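Local atomic coordinates of basic membrane lipoprotein (Brucella melitensis biovar Abortus, PDB entry 3S99), a protein that binds adenine and probably other purines such as guanine, and may deliver them to an ABC-type uptake system. Residues G135-G140 and E302-R307; A144-K149 and D295-L300. All coordinates share one frame; numbering follows the deposited sequence.

Contact 1 (G135-G140 and E302-R307); sequences GRYVQG and EETEAR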
# COMPACT_ATOMS: atom_id res chain seq x y z
N GLY A 135 8.52 1.07 -2.63
CA GLY A 135 8.41 2.49 -2.32
C GLY A 135 8.88 2.80 -0.92
O GLY A 135 9.47 3.84 -0.68
N ARG A 136 8.63 1.90 0.01
CA ARG A 136 9.07 2.11 1.38
C ARG A 136 10.59 2.24 1.46
O ARG A 136 11.12 2.98 2.29
CB ARG A 136 8.64 0.94 2.25
CG ARG A 136 7.13 0.82 2.42
CD ARG A 136 6.62 1.85 3.37
NE ARG A 136 5.18 1.69 3.56
CZ ARG A 136 4.39 2.53 4.20
NH1 ARG A 136 4.85 3.65 4.72
NH2 ARG A 136 3.10 2.24 4.31
N TYR A 137 11.30 1.49 0.62
CA TYR A 137 12.75 1.50 0.67
C TYR A 137 13.28 2.86 0.30
O TYR A 137 14.09 3.42 1.03
CB TYR A 137 13.33 0.41 -0.23
CG TYR A 137 14.81 0.24 -0.08
CD1 TYR A 137 15.69 0.94 -0.91
CD2 TYR A 137 15.35 -0.63 0.87
CE1 TYR A 137 17.03 0.77 -0.81
CE2 TYR A 137 16.70 -0.82 0.97
CZ TYR A 137 17.53 -0.11 0.14
OH TYR A 137 18.87 -0.26 0.25
N VAL A 138 12.77 3.41 -0.80
CA VAL A 138 13.08 4.75 -1.20
C VAL A 138 12.77 5.77 -0.11
O VAL A 138 13.58 6.65 0.17
CB VAL A 138 12.28 5.16 -2.46
CG1 VAL A 138 12.78 6.49 -2.94
CG2 VAL A 138 12.40 4.11 -3.56
N GLN A 139 11.60 5.65 0.54
CA GLN A 139 11.28 6.58 1.61
C GLN A 139 12.26 6.46 2.77
O GLN A 139 12.54 7.44 3.45
CB GLN A 139 9.80 6.40 2.07
CG GLN A 139 8.84 6.71 0.93
CD GLN A 139 7.36 6.72 1.24
OE1 GLN A 139 6.61 7.36 0.51
NE2 GLN A 139 6.91 5.99 2.28
N GLY A 140 12.74 5.25 3.04
CA GLY A 140 13.67 5.05 4.14
C GLY A 140 14.98 5.74 3.85
O GLY A 140 15.57 6.40 4.72
N GLU A 302 15.74 9.34 -6.88
CA GLU A 302 15.61 8.95 -8.30
C GLU A 302 16.43 7.73 -8.66
O GLU A 302 15.93 6.80 -9.30
CB GLU A 302 16.02 10.08 -9.23
CG GLU A 302 15.01 11.22 -9.27
CD GLU A 302 15.56 12.53 -9.85
OE1 GLU A 302 16.78 12.65 -10.16
OE2 GLU A 302 14.74 13.46 -10.01
N GLU A 303 17.69 7.75 -8.25
CA GLU A 303 18.61 6.65 -8.50
C GLU A 303 18.14 5.37 -7.83
O GLU A 303 18.23 4.30 -8.40
CB GLU A 303 20.01 6.99 -8.02
CG GLU A 303 20.73 7.98 -8.95
CD GLU A 303 22.02 8.54 -8.38
OE1 GLU A 303 22.34 8.36 -7.18
OE2 GLU A 303 22.71 9.20 -9.16
N THR A 304 17.61 5.48 -6.63
CA THR A 304 17.16 4.29 -5.91
C THR A 304 15.94 3.66 -6.57
O THR A 304 15.88 2.44 -6.74
CB THR A 304 16.87 4.66 -4.49
OG1 THR A 304 18.02 5.36 -4.00
CG2 THR A 304 16.57 3.42 -3.65
N GLU A 305 14.97 4.50 -6.92
CA GLU A 305 13.76 4.04 -7.60
C GLU A 305 14.14 3.40 -8.91
O GLU A 305 13.62 2.34 -9.27
CB GLU A 305 12.77 5.19 -7.84
CG GLU A 305 11.52 4.76 -8.64
CD GLU A 305 10.37 5.76 -8.60
OE1 GLU A 305 10.64 6.97 -8.47
OE2 GLU A 305 9.19 5.31 -8.72
N ALA A 306 15.10 4.02 -9.60
CA ALA A 306 15.52 3.54 -10.91
C ALA A 306 16.15 2.17 -10.80
O ALA A 306 15.95 1.34 -11.67
CB ALA A 306 16.50 4.51 -11.58
N ARG A 307 16.91 1.94 -9.73
CA ARG A 307 17.57 0.65 -9.55
C ARG A 307 16.59 -0.46 -9.20
O ARG A 307 16.81 -1.62 -9.59
CB ARG A 307 18.66 0.73 -8.49
CG ARG A 307 19.96 1.31 -8.96
CD ARG A 307 20.87 1.67 -7.78
NE ARG A 307 21.12 0.51 -6.91
CZ ARG A 307 21.31 0.57 -5.59
NH1 ARG A 307 21.29 1.73 -4.92
NH2 ARG A 307 21.53 -0.56 -4.91

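Contact 2 (A144-K149 and D295-L300); sequences AKMSKK and DDVKKL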
# COMPACT_ATOMS: atom_id res chain seq x y z
N ALA A 144 16.41 8.81 6.17
CA ALA A 144 17.75 8.81 6.78
C ALA A 144 18.61 10.00 6.36
O ALA A 144 19.42 10.48 7.15
CB ALA A 144 18.44 7.51 6.52
N LYS A 145 18.46 10.47 5.12
CA LYS A 145 19.10 11.72 4.71
C LYS A 145 18.48 12.94 5.35
O LYS A 145 19.21 13.86 5.63
CB LYS A 145 19.12 11.92 3.19
CG LYS A 145 19.94 10.89 2.44
CD LYS A 145 21.41 11.00 2.77
CE LYS A 145 22.29 10.18 1.84
NZ LYS A 145 23.71 10.12 2.33
N MET A 146 17.16 12.96 5.58
CA MET A 146 16.49 14.15 6.07
C MET A 146 16.46 14.30 7.60
O MET A 146 16.59 15.42 8.14
CB MET A 146 15.06 14.23 5.53
CG MET A 146 14.94 14.34 3.97
SD MET A 146 15.71 15.81 3.26
CE MET A 146 14.72 17.08 4.08
N SER A 147 16.26 13.20 8.32
CA SER A 147 16.04 13.28 9.75
C SER A 147 17.37 13.60 10.44
O SER A 147 18.30 12.81 10.37
CB SER A 147 15.50 11.95 10.27
OG SER A 147 15.47 11.93 11.67
N LYS A 148 17.44 14.72 11.13
CA LYS A 148 18.64 15.09 11.88
C LYS A 148 18.80 14.21 13.14
O LYS A 148 19.91 13.88 13.53
CB LYS A 148 18.60 16.57 12.23
CG LYS A 148 18.57 17.49 10.99
CD LYS A 148 17.94 18.87 11.31
CE LYS A 148 18.44 19.95 10.32
NZ LYS A 148 18.11 21.33 10.79
N LYS A 149 17.68 13.80 13.73
CA LYS A 149 17.68 12.93 14.92
C LYS A 149 17.88 11.47 14.57
O LYS A 149 18.28 10.67 15.43
CB LYS A 149 16.35 13.07 15.67
CG LYS A 149 16.18 14.40 16.39
CD LYS A 149 14.79 14.50 17.06
CE LYS A 149 14.64 15.80 17.80
NZ LYS A 149 13.28 15.99 18.44
N ASP A 295 18.53 18.95 -3.49
CA ASP A 295 18.70 18.33 -4.79
C ASP A 295 19.45 16.99 -4.78
O ASP A 295 19.19 16.13 -5.63
CB ASP A 295 19.40 19.29 -5.77
CG ASP A 295 18.48 20.40 -6.27
OD1 ASP A 295 17.27 20.40 -5.93
OD2 ASP A 295 18.97 21.26 -7.02
N ASP A 296 20.40 16.83 -3.86
CA ASP A 296 21.17 15.59 -3.84
C ASP A 296 20.35 14.46 -3.28
O ASP A 296 20.57 13.31 -3.63
CB ASP A 296 22.50 15.71 -3.07
CG ASP A 296 22.31 15.90 -1.59
OD1 ASP A 296 22.36 14.90 -0.82
OD2 ASP A 296 22.07 17.05 -1.19
N VAL A 297 19.40 14.78 -2.40
CA VAL A 297 18.50 13.77 -1.84
C VAL A 297 17.49 13.33 -2.90
O VAL A 297 17.21 12.13 -3.03
CB VAL A 297 17.81 14.25 -0.57
CG1 VAL A 297 16.94 13.12 0.01
CG2 VAL A 297 18.85 14.67 0.45
N LYS A 298 16.98 14.28 -3.69
CA LYS A 298 16.14 13.96 -4.86
C LYS A 298 16.91 13.09 -5.89
O LYS A 298 16.39 12.11 -6.40
CB LYS A 298 15.63 15.27 -5.49
CG LYS A 298 14.99 15.14 -6.85
CD LYS A 298 14.35 16.47 -7.30
CE LYS A 298 14.38 16.60 -8.82
NZ LYS A 298 13.29 17.45 -9.37
N LYS A 299 18.16 13.43 -6.18
CA LYS A 299 18.96 12.64 -7.11
C LYS A 299 19.11 11.20 -6.62
O LYS A 299 19.00 10.26 -7.39
CB LYS A 299 20.33 13.29 -7.32
CG LYS A 299 21.25 12.49 -8.22
CD LYS A 299 22.52 13.23 -8.60
CE LYS A 299 23.63 12.20 -8.88
NZ LYS A 299 24.83 12.80 -9.45
N LEU A 300 19.33 11.03 -5.32
CA LEU A 300 19.50 9.70 -4.74
C LEU A 300 18.19 8.93 -4.71
O LEU A 300 18.17 7.74 -5.00
CB LEU A 300 20.13 9.81 -3.34
CG LEU A 300 20.27 8.47 -2.60
CD1 LEU A 300 21.13 7.50 -3.43
CD2 LEU A 300 20.85 8.70 -1.20

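Contact 1 (G135-G140 and E302-R307)
Thr304 meets Tyr137 and Val138 where two nearly antiparallel helices, 132-146 and 295-310, pack side by side in one lobe of this two-lobed periplasmic-binding-protein fold. The axes of the two short segments approach to 9.6 Å, with 156° between their directions. Along 302-307 the first residue to touch 135-140 is Thr304, whose side chain leaves the backbone toward it. Its two branches divide the work. The methyl CG2, anti to the backbone N, carries the contact: it sits in the plane of the Tyr137 ring, at its edge, 3.8 Å from CD1 of Tyr137. The hydroxyl OG1 instead bonds to the carbonyl O of Leu300, one turn back in its own helix, so the polar branch is satisfied without a partner on 135-140. The Tyr137 ring reaches this position because its CG is anti to the backbone N (chi1 -172°), and it also packs on Leu172 of helix 161-175 and on Pro315. Glu305 follows, meeting Val138 with its backbone N and CB while its carboxylate turns to another partner, OE2 accepting a bond from the backbone N of Met287. No hydrogen bond crosses between the segments; the contact is van der Waals packing. Val138 CG2 rests loosely near both residues, 4.2 Å from Thr304 CG2, 4.2 Å from Glu305 N and 4.4 Å from Glu305 CB.

Contact 2 (A144-K149 and D295-L300)
Lys145 lies across the first turns of helix 295-310, using its aliphatic chain rather than its ammonium group to meet Val297 and Leu300. It belongs to the last turn of helix 132-146, which ends as Ser147 leaves helical geometry, so the contact joins the C-terminal end of one helix to the N-terminal end of the other. This is the outer end of the helix pair, in the lobe built round the mixed sheet that includes strand 211-214. The side chain of Val297 leaves its backbone toward 144-149 and presents both methyls to the root of the lysine: CB of Lys145 is 3.9 Å from CG2 of Val297 and 4.0 Å from CG1 of Val297. Farther out, the lysine chain bends at its second torsion (chi2 -66°) and then runs extended, which brings CE to 3.7 Å from CD2 of Leu300. There the two side chains cross at about a right angle, a methyl of the leucine against a methylene of the lysine. Met146, the next residue along, touches Val297 as well. Its sulfur SD is 4.4 Å from CG2 of Val297, a loose apolar touch, and the same side chain packs on Met293 and Pro294, just ahead of helix 295-310, and on Ile211. Val297 is buried, whereas Lys145 remains exposed. NZ of Lys145 stands 5.9 Å from OD1 of Asp296. At that separation the opposite charges could still attract weakly through space, but no salt bridge forms. With no hydrogen bond between the segments either, cohesion here comes mainly from dispersion and from burying methyl and methylene groups: the lysine contributes its methylenes, and its ammonium takes no part in a bond across the contact.

In the fold
Both contacts join helix 132-146 to helix 295-310, and their centres lie about 12 Å apart. Because the helices run nearly antiparallel, the later part of the first meets the beginning of the second in contact 2, and contact 2 is nested within the chain loop closed by contact 1. Contact 1 is the deeper, its centre about 15 Å from the centre of the chain against about 23 Å, although each is only partly buried. Chemistry follows place: both use branched aliphatic side chains, but contact 1 adds an aromatic edge and has no exposed residue among those that touch, whereas contact 2, nearer the surface, adds a thioether and an exposed lysine chain. Both lie away from the adenine pocket.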